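Local coordinates for protein mini spindles (Drosophila melanogaster, PDB 5VJC) that probably binds tubulin through a TOG domain of HEAT repeats and so promotes microtubule dynamics and mitotic spindle formation, at residues A[42-46]-A[56-60]; A[64-68]-A[102-107]; A[115-120]-A[158-163]. All coordinates share one frame; numbering follows the deposited sequence.

Interaction 1 of 3, residues A[42-46]-A[56-60]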
ATOM      1  N   LEU A  42      -8.531  11.148 -13.893  1.00 27.17           N
ATOM      2  CA  LEU A  42      -7.194  10.649 -14.230  1.00 25.81           C
ATOM      3  C   LEU A  42      -6.917  10.752 -15.744  1.00 22.90           C
ATOM      4  O   LEU A  42      -5.802  11.092 -16.169  1.00 25.65           O
ATOM      5  CB  LEU A  42      -7.015   9.196 -13.774  1.00 26.30           C
ATOM      6  CG  LEU A  42      -5.633   8.609 -14.041  1.00 23.63           C
ATOM      7  CD1 LEU A  42      -4.557   9.397 -13.279  1.00 21.79           C
ATOM      8  CD2 LEU A  42      -5.599   7.121 -13.641  1.00 23.92           C
ATOM      9  N   ARG A  43      -7.909  10.418 -16.553  1.00 25.95           N
ATOM     10  CA  ARG A  43      -7.709  10.495 -17.990  1.00 31.02           C
ATOM     11  C   ARG A  43      -7.495  11.963 -18.425  1.00 26.93           C
ATOM     12  O   ARG A  43      -6.611  12.256 -19.220  1.00 28.54           O
ATOM     13  CB  ARG A  43      -8.887   9.868 -18.742  1.00 30.71           C
ATOM     14  CG  ARG A  43      -8.636   9.801 -20.251  1.00 34.74           C
ATOM     15  CD  ARG A  43      -9.779   9.127 -21.054  1.00 38.79           C
ATOM     16  NE  ARG A  43      -9.337   8.982 -22.444  1.00 48.37           N
ATOM     17  CZ  ARG A  43      -9.533   7.902 -23.202  1.00 53.77           C
ATOM     18  NH1 ARG A  43     -10.199   6.852 -22.721  1.00 43.36           N
ATOM     19  NH2 ARG A  43      -9.065   7.881 -24.450  1.00 47.14           N
ATOM     20  N   ASP A  44      -8.293  12.872 -17.871  1.00 30.00           N
ATOM     21  CA  ASP A  44      -8.098  14.317 -18.087  1.00 28.84           C
ATOM     22  C   ASP A  44      -6.674  14.765 -17.759  1.00 33.36           C
ATOM     23  O   ASP A  44      -6.014  15.434 -18.564  1.00 31.23           O
ATOM     24  CB  ASP A  44      -9.094  15.110 -17.239  1.00 33.22           C
ATOM     25  CG  ASP A  44     -10.480  15.188 -17.881  1.00 42.72           C
ATOM     26  OD1 ASP A  44     -10.665  14.565 -18.947  1.00 44.51           O
ATOM     27  OD2 ASP A  44     -11.384  15.857 -17.321  1.00 50.39           O
ATOM     28  N   GLN A  45      -6.190  14.381 -16.577  1.00 31.55           N
ATOM     29  CA  GLN A  45      -4.854  14.770 -16.136  1.00 30.46           C
ATOM     30  C   GLN A  45      -3.765  14.174 -17.006  1.00 31.29           C
ATOM     31  O   GLN A  45      -2.745  14.814 -17.240  1.00 29.27           O
ATOM     32  CB  GLN A  45      -4.617  14.360 -14.683  1.00 25.74           C
ATOM     33  CG  GLN A  45      -5.418  15.184 -13.680  1.00 28.12           C
ATOM     34  CD  GLN A  45      -5.129  14.758 -12.260  1.00 31.92           C
ATOM     35  OE1 GLN A  45      -4.950  13.561 -11.984  1.00 30.67           O
ATOM     36  NE2 GLN A  45      -5.055  15.724 -11.351  1.00 28.08           N
ATOM     37  N   MET A  46      -3.965  12.946 -17.478  1.00 27.68           N
ATOM     38  CA  MET A  46      -2.954  12.339 -18.347  1.00 29.27           C
ATOM     39  C   MET A  46      -2.938  13.050 -19.698  1.00 30.83           C
ATOM     40  O   MET A  46      -1.874  13.241 -20.297  1.00 32.14           O
ATOM     41  CB  MET A  46      -3.210  10.852 -18.550  1.00 26.37           C
ATOM     42  CG  MET A  46      -2.795   9.974 -17.367  1.00 26.40           C
ATOM     43  SD  MET A  46      -3.149   8.275 -17.797  1.00 30.92           S
ATOM     44  CE  MET A  46      -2.581   7.440 -16.290  1.00 24.07           C
ATOM     45  N   ILE A  56      -2.883   6.165 -23.219  1.00 32.52           N
ATOM     46  CA  ILE A  56      -4.113   6.557 -22.531  1.00 33.30           C
ATOM     47  C   ILE A  56      -5.298   5.692 -22.972  1.00 34.87           C
ATOM     48  O   ILE A  56      -6.061   5.195 -22.134  1.00 31.11           O
ATOM     49  CB  ILE A  56      -4.453   8.054 -22.773  1.00 26.95           C
ATOM     50  CG1 ILE A  56      -3.418   8.964 -22.101  1.00 26.18           C
ATOM     51  CG2 ILE A  56      -5.853   8.385 -22.260  1.00 30.10           C
ATOM     52  CD1 ILE A  56      -3.651  10.467 -22.358  1.00 27.93           C
ATOM     53  N   ALA A  57      -5.459   5.517 -24.286  1.00 33.86           N
ATOM     54  CA  ALA A  57      -6.541   4.693 -24.815  1.00 40.51           C
ATOM     55  C   ALA A  57      -6.512   3.277 -24.221  1.00 34.97           C
ATOM     56  O   ALA A  57      -7.546   2.767 -23.780  1.00 36.01           O
ATOM     57  CB  ALA A  57      -6.477   4.633 -26.353  1.00 43.45           C
ATOM     58  N   ASN A  58      -5.326   2.668 -24.198  1.00 33.35           N
ATOM     59  CA  ASN A  58      -5.144   1.317 -23.651  1.00 35.65           C
ATOM     60  C   ASN A  58      -5.352   1.248 -22.150  1.00 31.64           C
ATOM     61  O   ASN A  58      -5.845   0.249 -21.628  1.00 30.45           O
ATOM     62  CB  ASN A  58      -3.747   0.791 -23.988  1.00 32.28           C
ATOM     63  CG  ASN A  58      -3.624   0.387 -25.438  1.00 38.96           C
ATOM     64  OD1 ASN A  58      -4.598  -0.061 -26.038  1.00 38.63           O
ATOM     65  ND2 ASN A  58      -2.435   0.556 -26.012  1.00 39.43           N
ATOM     66  N   MET A  59      -4.987   2.329 -21.470  1.00 32.17           N
ATOM     67  CA  MET A  59      -5.086   2.437 -20.021  1.00 33.46           C
ATOM     68  C   MET A  59      -6.525   2.356 -19.543  1.00 33.70           C
ATOM     69  O   MET A  59      -6.808   1.797 -18.478  1.00 31.11           O
ATOM     70  CB  MET A  59      -4.454   3.749 -19.542  1.00 28.84           C
ATOM     71  CG  MET A  59      -2.948   3.685 -19.381  1.00 30.05           C
ATOM     72  SD  MET A  59      -2.213   5.311 -19.072  1.00 28.05           S
ATOM     73  CE  MET A  59      -0.598   4.810 -18.515  1.00 28.40           C
ATOM     74  N   PHE A  60      -7.441   2.910 -20.329  1.00 33.69           N
ATOM     75  CA  PHE A  60      -8.828   2.948 -19.895  1.00 34.61           C
ATOM     76  C   PHE A  60      -9.727   2.027 -20.731  1.00 36.46           C
ATOM     77  O   PHE A  60     -10.945   2.125 -20.702  1.00 34.35           O
ATOM     78  CB  PHE A  60      -9.313   4.398 -19.887  1.00 36.20           C
ATOM     79  CG  PHE A  60      -8.515   5.268 -18.944  1.00 34.43           C
ATOM     80  CD1 PHE A  60      -8.769   5.242 -17.576  1.00 33.56           C
ATOM     81  CD2 PHE A  60      -7.458   6.041 -19.407  1.00 28.80           C
ATOM     82  CE1 PHE A  60      -8.014   6.011 -16.689  1.00 30.46           C
ATOM     83  CE2 PHE A  60      -6.688   6.817 -18.524  1.00 29.33           C
ATOM     84  CZ  PHE A  60      -6.963   6.802 -17.166  1.00 29.21           C
TER
HETATM   85  O   HOH W   1     -10.145   3.983 -23.791  1.00 46.75           O

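Interaction 2 of 3, residues A[64-68]-A[102-107]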
ATOM      1  N   PHE A  64      -8.672  -6.385 -19.742  1.00 34.57           N
ATOM      2  CA  PHE A  64      -7.467  -6.447 -18.920  1.00 33.53           C
ATOM      3  C   PHE A  64      -6.210  -6.704 -19.745  1.00 33.21           C
ATOM      4  O   PHE A  64      -5.104  -6.407 -19.311  1.00 31.04           O
ATOM      5  CB  PHE A  64      -7.595  -7.537 -17.840  1.00 34.48           C
ATOM      6  CG  PHE A  64      -7.410  -8.938 -18.365  1.00 36.13           C
ATOM      7  CD1 PHE A  64      -6.150  -9.533 -18.389  1.00 33.98           C
ATOM      8  CD2 PHE A  64      -8.498  -9.663 -18.836  1.00 36.05           C
ATOM      9  CE1 PHE A  64      -5.987 -10.835 -18.881  1.00 39.38           C
ATOM     10  CE2 PHE A  64      -8.340 -10.965 -19.322  1.00 41.74           C
ATOM     11  CZ  PHE A  64      -7.087 -11.547 -19.352  1.00 37.37           C
ATOM     12  N   ARG A  65      -6.369  -7.281 -20.930  1.00 33.80           N
ATOM     13  CA  ARG A  65      -5.209  -7.586 -21.749  1.00 34.59           C
ATOM     14  C   ARG A  65      -4.500  -6.325 -22.251  1.00 30.55           C
ATOM     15  O   ARG A  65      -3.294  -6.349 -22.491  1.00 30.99           O
ATOM     16  CB  ARG A  65      -5.613  -8.487 -22.912  1.00 34.28           C
ATOM     17  CG  ARG A  65      -5.954  -9.909 -22.432  1.00 40.14           C
ATOM     18  CD  ARG A  65      -6.333 -10.803 -23.573  1.00 46.52           C
ATOM     19  NE  ARG A  65      -7.506 -10.287 -24.258  1.00 52.74           N
ATOM     20  CZ  ARG A  65      -8.603 -10.995 -24.506  1.00 63.02           C
ATOM     21  NH1 ARG A  65      -8.670 -12.264 -24.123  1.00 66.08           N
ATOM     22  NH2 ARG A  65      -9.629 -10.434 -25.142  1.00 56.53           N
ATOM     23  N   TYR A  66      -5.242  -5.231 -22.403  1.00 31.94           N
ATOM     24  CA  TYR A  66      -4.618  -3.951 -22.749  1.00 35.64           C
ATOM     25  C   TYR A  66      -3.882  -3.351 -21.549  1.00 29.81           C
ATOM     26  O   TYR A  66      -2.904  -2.617 -21.714  1.00 33.92           O
ATOM     27  CB  TYR A  66      -5.660  -2.968 -23.295  1.00 36.88           C
ATOM     28  CG  TYR A  66      -6.193  -3.431 -24.626  1.00 39.82           C
ATOM     29  CD1 TYR A  66      -5.379  -3.437 -25.756  1.00 40.02           C
ATOM     30  CD2 TYR A  66      -7.483  -3.940 -24.739  1.00 40.99           C
ATOM     31  CE1 TYR A  66      -5.852  -3.902 -26.972  1.00 44.09           C
ATOM     32  CE2 TYR A  66      -7.963  -4.397 -25.948  1.00 47.13           C
ATOM     33  CZ  TYR A  66      -7.146  -4.378 -27.061  1.00 45.23           C
ATOM     34  OH  TYR A  66      -7.636  -4.842 -28.263  1.00 45.01           O
ATOM     35  N   HIS A  67      -4.356  -3.663 -20.352  1.00 33.59           N
ATOM     36  CA  HIS A  67      -3.654  -3.274 -19.129  1.00 30.50           C
ATOM     37  C   HIS A  67      -2.320  -3.995 -18.994  1.00 29.36           C
ATOM     38  O   HIS A  67      -1.319  -3.400 -18.551  1.00 30.13           O
ATOM     39  CB  HIS A  67      -4.522  -3.559 -17.912  1.00 32.44           C
ATOM     40  CG  HIS A  67      -5.883  -2.953 -17.998  1.00 33.55           C
ATOM     41  ND1 HIS A  67      -6.940  -3.393 -17.231  1.00 32.76           N
ATOM     42  CD2 HIS A  67      -6.367  -1.960 -18.778  1.00 30.93           C
ATOM     43  CE1 HIS A  67      -8.013  -2.684 -17.526  1.00 33.75           C
ATOM     44  NE2 HIS A  67      -7.690  -1.804 -18.458  1.00 38.62           N
ATOM     45  N   LEU A  68      -2.286  -5.275 -19.373  1.00 28.39           N
ATOM     46  CA  LEU A  68      -1.025  -6.005 -19.325  1.00 31.41           C
ATOM     47  C   LEU A  68      -0.059  -5.386 -20.316  1.00 28.83           C
ATOM     48  O   LEU A  68       1.117  -5.232 -20.024  1.00 26.90           O
ATOM     49  CB  LEU A  68      -1.207  -7.507 -19.618  1.00 28.28           C
ATOM     50  CG  LEU A  68      -1.914  -8.373 -18.561  1.00 30.05           C
ATOM     51  CD1 LEU A  68      -2.179  -9.768 -19.106  1.00 32.96           C
ATOM     52  CD2 LEU A  68      -1.110  -8.473 -17.281  1.00 30.77           C
ATOM     53  N   ASP A 102      -9.659  -4.296 -10.016  1.00 51.45           N
ATOM     54  CA  ASP A 102     -10.020  -5.286 -11.021  1.00 55.44           C
ATOM     55  C   ASP A 102      -9.643  -6.667 -10.509  1.00 57.49           C
ATOM     56  O   ASP A 102      -8.764  -6.809  -9.654  1.00 55.97           O
ATOM     57  CB  ASP A 102      -9.340  -4.985 -12.360  1.00 60.95           C
ATOM     58  CG  ASP A 102      -9.737  -3.612 -12.933  1.00 55.82           C
ATOM     59  OD1 ASP A 102     -10.693  -2.980 -12.423  1.00 56.30           O
ATOM     60  OD2 ASP A 102      -9.094  -3.176 -13.913  1.00 50.00           O
ATOM     61  N   THR A 103     -10.318  -7.688 -11.020  1.00 64.10           N
ATOM     62  CA  THR A 103     -10.180  -9.030 -10.463  1.00 64.50           C
ATOM     63  C   THR A 103      -9.162  -9.878 -11.200  1.00 62.47           C
ATOM     64  O   THR A 103      -9.194 -11.106 -11.094  1.00 65.83           O
ATOM     65  CB  THR A 103     -11.522  -9.802 -10.478  1.00 67.21           C
ATOM     66  OG1 THR A 103     -11.975  -9.940 -11.828  1.00 69.17           O
ATOM     67  CG2 THR A 103     -12.585  -9.074  -9.660  1.00 66.88           C
ATOM     68  N   ASN A 104      -8.259  -9.259 -11.950  1.00 46.20           N
ATOM     69  CA  ASN A 104      -7.359 -10.091 -12.731  1.00 42.62           C
ATOM     70  C   ASN A 104      -6.001 -10.279 -12.065  1.00 40.12           C
ATOM     71  O   ASN A 104      -5.266  -9.314 -11.835  1.00 35.76           O
ATOM     72  CB  ASN A 104      -7.174  -9.522 -14.127  1.00 46.14           C
ATOM     73  CG  ASN A 104      -6.570 -10.530 -15.063  1.00 42.65           C
ATOM     74  OD1 ASN A 104      -5.354 -10.693 -15.112  1.00 41.76           O
ATOM     75  ND2 ASN A 104      -7.418 -11.240 -15.797  1.00 46.46           N
ATOM     76  N   PRO A 105      -5.679 -11.530 -11.730  1.00 38.05           N
ATOM     77  CA  PRO A 105      -4.418 -11.881 -11.071  1.00 37.60           C
ATOM     78  C   PRO A 105      -3.195 -11.583 -11.930  1.00 33.73           C
ATOM     79  O   PRO A 105      -2.162 -11.208 -11.375  1.00 29.49           O
ATOM     80  CB  PRO A 105      -4.554 -13.393 -10.829  1.00 42.34           C
ATOM     81  CG  PRO A 105      -6.034 -13.651 -10.851  1.00 43.57           C
ATOM     82  CD  PRO A 105      -6.587 -12.689 -11.849  1.00 41.41           C
ATOM     83  N   SER A 106      -3.296 -11.760 -13.247  1.00 29.80           N
ATOM     84  CA  SER A 106      -2.158 -11.478 -14.109  1.00 32.61           C
ATOM     85  C   SER A 106      -1.808  -9.991 -14.014  1.00 26.00           C
ATOM     86  O   SER A 106      -0.639  -9.623 -13.914  1.00 26.26           O
ATOM     87  CB  SER A 106      -2.448 -11.857 -15.566  1.00 34.19           C
ATOM     88  OG  SER A 106      -2.788 -13.228 -15.675  1.00 48.25           O
ATOM     89  N   VAL A 107      -2.832  -9.147 -14.034  1.00 27.89           N
ATOM     90  CA  VAL A 107      -2.607  -7.698 -14.007  1.00 29.79           C
ATOM     91  C   VAL A 107      -1.994  -7.300 -12.661  1.00 24.11           C
ATOM     92  O   VAL A 107      -1.070  -6.480 -12.601  1.00 24.62           O
ATOM     93  CB  VAL A 107      -3.919  -6.906 -14.265  1.00 27.13           C
ATOM     94  CG1 VAL A 107      -3.700  -5.426 -14.018  1.00 25.10           C
ATOM     95  CG2 VAL A 107      -4.411  -7.134 -15.691  1.00 28.10           C
TER
HETATM   96  O   HOH W   2      -7.573  -5.119 -15.070  1.00 45.68           O

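Interaction 3 of 3, residues A[115-120]-A[158-163]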
ATOM      1  N   LEU A 115       6.005  -2.152 -10.351  1.00 23.30           N
ATOM      2  CA  LEU A 115       6.140  -1.263  -9.200  1.00 22.44           C
ATOM      3  C   LEU A 115       7.442  -1.475  -8.444  1.00 27.25           C
ATOM      4  O   LEU A 115       8.030  -0.510  -7.944  1.00 25.17           O
ATOM      5  CB  LEU A 115       4.955  -1.451  -8.246  1.00 21.99           C
ATOM      6  CG  LEU A 115       3.715  -0.684  -8.697  1.00 23.18           C
ATOM      7  CD1 LEU A 115       2.501  -1.242  -7.994  1.00 20.97           C
ATOM      8  CD2 LEU A 115       3.886   0.820  -8.388  1.00 18.85           C
ATOM      9  N   VAL A 116       7.873  -2.738  -8.336  1.00 26.32           N
ATOM     10  CA  VAL A 116       9.162  -3.020  -7.728  1.00 28.02           C
ATOM     11  C   VAL A 116      10.268  -2.326  -8.520  1.00 27.43           C
ATOM     12  O   VAL A 116      11.147  -1.727  -7.914  1.00 29.02           O
ATOM     13  CB  VAL A 116       9.437  -4.542  -7.620  1.00 32.65           C
ATOM     14  CG1 VAL A 116      10.878  -4.807  -7.186  1.00 30.03           C
ATOM     15  CG2 VAL A 116       8.467  -5.171  -6.625  1.00 28.70           C
ATOM     16  N   GLN A 117      10.227  -2.393  -9.856  1.00 28.23           N
ATOM     17  CA  GLN A 117      11.238  -1.705 -10.686  1.00 33.91           C
ATOM     18  C   GLN A 117      11.163  -0.183 -10.489  1.00 29.77           C
ATOM     19  O   GLN A 117      12.187   0.502 -10.409  1.00 31.38           O
ATOM     20  CB  GLN A 117      11.069  -2.005 -12.183  1.00 31.16           C
ATOM     21  CG  GLN A 117      10.940  -3.462 -12.653  1.00 34.40           C
ATOM     22  CD  GLN A 117      10.474  -3.502 -14.115  1.00 45.46           C
ATOM     23  OE1 GLN A 117       9.375  -3.993 -14.437  1.00 44.42           O
ATOM     24  NE2 GLN A 117      11.293  -2.926 -15.009  1.00 50.47           N
ATOM     25  N   VAL A 118       9.945   0.341 -10.421  1.00 24.18           N
ATOM     26  CA  VAL A 118       9.739   1.777 -10.191  1.00 22.38           C
ATOM     27  C   VAL A 118      10.323   2.242  -8.863  1.00 27.00           C
ATOM     28  O   VAL A 118      11.054   3.229  -8.816  1.00 23.12           O
ATOM     29  CB  VAL A 118       8.240   2.140 -10.218  1.00 22.12           C
ATOM     30  CG1 VAL A 118       8.002   3.548  -9.655  1.00 20.84           C
ATOM     31  CG2 VAL A 118       7.700   2.035 -11.640  1.00 21.79           C
ATOM     32  N   PHE A 119      10.007   1.538  -7.777  1.00 24.61           N
ATOM     33  CA  PHE A 119      10.450   2.027  -6.473  1.00 24.29           C
ATOM     34  C   PHE A 119      11.953   1.861  -6.289  1.00 24.17           C
ATOM     35  O   PHE A 119      12.572   2.676  -5.610  1.00 24.92           O
ATOM     36  CB  PHE A 119       9.647   1.362  -5.344  1.00 21.08           C
ATOM     37  CG  PHE A 119       8.355   2.070  -5.088  1.00 23.90           C
ATOM     38  CD1 PHE A 119       8.292   3.115  -4.185  1.00 24.02           C
ATOM     39  CD2 PHE A 119       7.229   1.762  -5.834  1.00 24.52           C
ATOM     40  CE1 PHE A 119       7.116   3.824  -3.991  1.00 20.89           C
ATOM     41  CE2 PHE A 119       6.034   2.462  -5.642  1.00 24.98           C
ATOM     42  CZ  PHE A 119       5.983   3.494  -4.720  1.00 21.72           C
ATOM     43  N   GLN A 120      12.545   0.864  -6.950  1.00 29.40           N
ATOM     44  CA  GLN A 120      14.003   0.776  -7.009  1.00 29.00           C
ATOM     45  C   GLN A 120      14.623   2.021  -7.664  1.00 28.61           C
ATOM     46  O   GLN A 120      15.605   2.579  -7.154  1.00 31.42           O
ATOM     47  CB  GLN A 120      14.460  -0.478  -7.760  1.00 29.44           C
ATOM     48  CG  GLN A 120      15.958  -0.740  -7.534  1.00 34.72           C
ATOM     49  CD  GLN A 120      16.304  -0.784  -6.046  1.00 36.94           C
ATOM     50  OE1 GLN A 120      15.737  -1.584  -5.292  1.00 37.93           O
ATOM     51  NE2 GLN A 120      17.218   0.088  -5.610  1.00 34.44           N
ATOM     52  N   ARG A 158       6.432  -6.773  -1.038  1.00 25.52           N
ATOM     53  CA  ARG A 158       7.725  -6.331  -1.574  1.00 22.41           C
ATOM     54  C   ARG A 158       7.696  -4.828  -1.906  1.00 22.67           C
ATOM     55  O   ARG A 158       8.610  -4.060  -1.542  1.00 22.50           O
ATOM     56  CB  ARG A 158       8.081  -7.161  -2.814  1.00 26.71           C
ATOM     57  CG  ARG A 158       9.331  -6.725  -3.553  1.00 33.92           C
ATOM     58  CD  ARG A 158      10.620  -7.303  -2.983  1.00 40.29           C
ATOM     59  NE  ARG A 158      11.756  -7.110  -3.889  1.00 42.99           N
ATOM     60  CZ  ARG A 158      12.545  -6.033  -3.896  1.00 44.93           C
ATOM     61  NH1 ARG A 158      12.343  -5.038  -3.036  1.00 40.89           N
ATOM     62  NH2 ARG A 158      13.551  -5.947  -4.761  1.00 46.24           N
ATOM     63  N   VAL A 159       6.631  -4.412  -2.581  1.00 22.89           N
ATOM     64  CA  VAL A 159       6.411  -2.993  -2.891  1.00 19.77           C
ATOM     65  C   VAL A 159       6.236  -2.192  -1.608  1.00 17.62           C
ATOM     66  O   VAL A 159       6.839  -1.151  -1.445  1.00 19.58           O
ATOM     67  CB  VAL A 159       5.158  -2.814  -3.806  1.00 17.99           C
ATOM     68  CG1 VAL A 159       4.805  -1.301  -4.006  1.00 17.04           C
ATOM     69  CG2 VAL A 159       5.370  -3.516  -5.144  1.00 22.11           C
ATOM     70  N   LEU A 160       5.400  -2.672  -0.691  1.00 17.39           N
ATOM     71  CA  LEU A 160       5.179  -1.925   0.544  1.00 21.25           C
ATOM     72  C   LEU A 160       6.505  -1.695   1.289  1.00 23.67           C
ATOM     73  O   LEU A 160       6.758  -0.616   1.863  1.00 20.36           O
ATOM     74  CB  LEU A 160       4.184  -2.651   1.450  1.00 21.45           C
ATOM     75  CG  LEU A 160       3.696  -1.847   2.666  1.00 28.25           C
ATOM     76  CD1 LEU A 160       2.691  -0.752   2.271  1.00 21.13           C
ATOM     77  CD2 LEU A 160       3.089  -2.750   3.720  1.00 21.94           C
ATOM     78  N   ARG A 161       7.393  -2.679   1.221  1.00 21.04           N
ATOM     79  CA  ARG A 161       8.642  -2.557   1.972  1.00 22.59           C
ATOM     80  C   ARG A 161       9.684  -1.728   1.242  1.00 23.22           C
ATOM     81  O   ARG A 161      10.718  -1.388   1.815  1.00 24.06           O
ATOM     82  CB  ARG A 161       9.168  -3.941   2.313  1.00 24.61           C
ATOM     83  CG  ARG A 161       8.287  -4.577   3.386  1.00 25.55           C
ATOM     84  CD  ARG A 161       8.674  -6.017   3.686  1.00 26.41           C
ATOM     85  NE  ARG A 161       7.697  -6.623   4.581  1.00 28.21           N
ATOM     86  CZ  ARG A 161       7.840  -7.819   5.146  1.00 31.91           C
ATOM     87  NH1 ARG A 161       8.947  -8.526   4.935  1.00 25.87           N
ATOM     88  NH2 ARG A 161       6.888  -8.286   5.951  1.00 30.52           N
ATOM     89  N   GLN A 162       9.375  -1.359   0.002  1.00 21.09           N
ATOM     90  CA  GLN A 162      10.097  -0.304  -0.687  1.00 24.06           C
ATOM     91  C   GLN A 162       9.503   1.075  -0.394  1.00 21.83           C
ATOM     92  O   GLN A 162      10.234   2.033  -0.254  1.00 19.86           O
ATOM     93  CB  GLN A 162      10.078  -0.532  -2.191  1.00 24.55           C
ATOM     94  CG  GLN A 162      10.836  -1.757  -2.644  1.00 30.06           C
ATOM     95  CD  GLN A 162      10.659  -1.946  -4.115  1.00 25.25           C
ATOM     96  OE1 GLN A 162       9.523  -2.120  -4.598  1.00 26.12           O
ATOM     97  NE2 GLN A 162      11.761  -1.846  -4.860  1.00 25.08           N
ATOM     98  N   VAL A 163       8.173   1.162  -0.340  1.00 23.98           N
ATOM     99  CA  VAL A 163       7.512   2.438  -0.079  1.00 22.34           C
ATOM    100  C   VAL A 163       8.011   3.078   1.214  1.00 24.26           C
ATOM    101  O   VAL A 163       8.251   4.295   1.262  1.00 22.18           O
ATOM    102  CB  VAL A 163       5.985   2.270  -0.013  1.00 21.58           C
ATOM    103  CG1 VAL A 163       5.324   3.572   0.415  1.00 21.97           C
ATOM    104  CG2 VAL A 163       5.444   1.834  -1.386  1.00 20.97           C
TER
HETATM  105  O   HOH W   3      14.161  -2.354  -3.320  1.00 38.58           O
HETATM  106  O   HOH W   4      15.030  -3.994  -6.651  1.00 42.90           O

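Interaction 1 of 3, residues A[42-46]-A[56-60]
L42 meets the far end of the F60 ring. Its CD2 methyl lies 3.8 Å from CZ of F60, and its CG sits in the ring plane, so the leucine closes an edge. L42 also packs on L91 and L98 of helix 89-99. R43, next along helix 36-48, takes a face of the same ring. Its CB is 4.1 Å from the F60 centroid and 23° off the normal, a CH-pi contact. CG stands anti to the backbone N (chi1 -174°) and the chain stays extended to NE, which carries the guanidinium past F60 toward I56 and A57. The arginine and the phenylalanine run in opposite directions, with their planes 28° apart. The I56 CG2 methyl lies over one face of the guanidinium, 3.5 Å from NE of R43. A water accepts from NH1 of R43 at 3.1 Å and donates to the carbonyl O of A57, bridging the two segments.

One turn on, M46 reaches across with an extended side chain. Its SD is 5.1 Å from the F60 centroid, a Met-aromatic contact at the ring edge. The same sulfur lies 3.4 Å from SD of M59, so two methionines meet sulfur to sulfur. Nearer the backbone, CB of M46 packs against the CD1 methyl of I56 at 3.9 Å.

F60 is the first residue past the end of helix 53-59. Its ring turns back onto helix 36-48 and is held by a leucine, an arginine CB and a sulfur. The chemistry is therefore mainly apolar and sulfur-rich, with the one charged group lying along its margin and tied across by water.

Interaction 2 of 3, residues A[64-68]-A[102-107]
This is a mixed contact of an amide on a ring, apolar packing and a water bridge, made where the N-terminal part of helix 64-77 faces the loop and first turn of helix 105-124. The amide of N104 lies over one face of the F64 ring. ND2 of N104 is 3.2 Å above the ring plane and over its centre, and the two planes are 23° apart, so the amide lies nearly flat over the ring. CG of F64 stands between its backbone N and carbonyl carbon (chi1 77°), which turns the ring toward N104. The opposite face carries CG of R65 from the same helix.

The other end of the amide is occupied as well. N104 is the N-cap of helix 105-124. Its OD1 accepts from the backbone N of V107 at 3.1 Å, in the carbonyl plane and on a lone pair. This capping bond fixes the amide's rotation, so one asparagine both caps its own helix and covers a ring on the other. Both helices belong to the all-helical array of HEAT repeats that builds the TOG domain.

Beside the cap, CG2 of V107 packs on CB of F64 at 3.9 Å. The CD2 methyl of L68 fills the next position. It lies 3.6 Å from the carbonyl O of S106 and 3.9 Å from CG2 of V107. On the side of D102, a water joins ND1 of H67 at 2.8 Å to OD2 of D102 at 2.7 Å, donating to the carboxylate. The water sits in the imidazole plane. NE2 of H67 is hydrogen-bonded to the carbonyl O of H61, so both ring nitrogens have partners.

Interaction 3 of 3, residues A[115-120]-A[158-163]
Q162 makes the direct polar link to V116. Its NE2 donates to the carbonyl O of V116 at 3.1 Å, with an N-H...O angle of 166°. The bond uses a lone pair in the carbonyl plane, and the oxygen lies near the Q162 amide plane. That carbonyl already accepts from Q120 N inside its own helix, so two donors grip it. Q162 reaches it with CG anti to its own carbonyl carbon and an extended chain. Its OE1 lies against CA of V116 (3.3 Å) and CB of F119, and is buried without a polar partner in the model.

Water extends the polar side. One molecule donates to OE1 of Q120 and accepts from NE2 of Q162 and NH1 of R158. A second donates to OE1 of Q120 and is weakly bound by NH2 of R158. NE2 of Q120 goes to D124 instead.

Packing contacts make up the rest. CG1 of V116 lies over one face of the R158 guanidinium, while CG2 of V116 meets CG of R158 at 3.5 Å. CG2 of V159 touches both CB of L115 and CG2 of V116. Deeper in, CG2 of V163 sits over the F119 ring, 4.0 Å from its centroid and 27° off the normal, a CH-pi contact. L115 and F119 also pack on L93 of helix 89-99, and V163 on V138 of helix 131-142.

The two helical segments run nearly parallel, 15° apart, with axes 9.4 Å from each other. Such near-parallel packing of helices is consistent with the HEAT-repeat solenoid of a TOG domain.

Interaction 3 is the buried one, near the centre of the chain. Interactions 1 and 2 are only partly buried and lie farther out. Interactions 2 and 3 share helix 105-124: interaction 2 uses its capped start and interaction 3 its second half, with nearest atoms about 8 Å apart. Interactions 1 and 2 touch, where N58 and M59 pack against Y66 and H67 across successive helices. The chemistry changes with place. Interaction 1 relies on sulfur and aromatic contacts, and interaction 2 on an amide over a ring at a helix start. Interaction 3 alone has a direct hydrogen bond between its segments. Water bridges occur in all three.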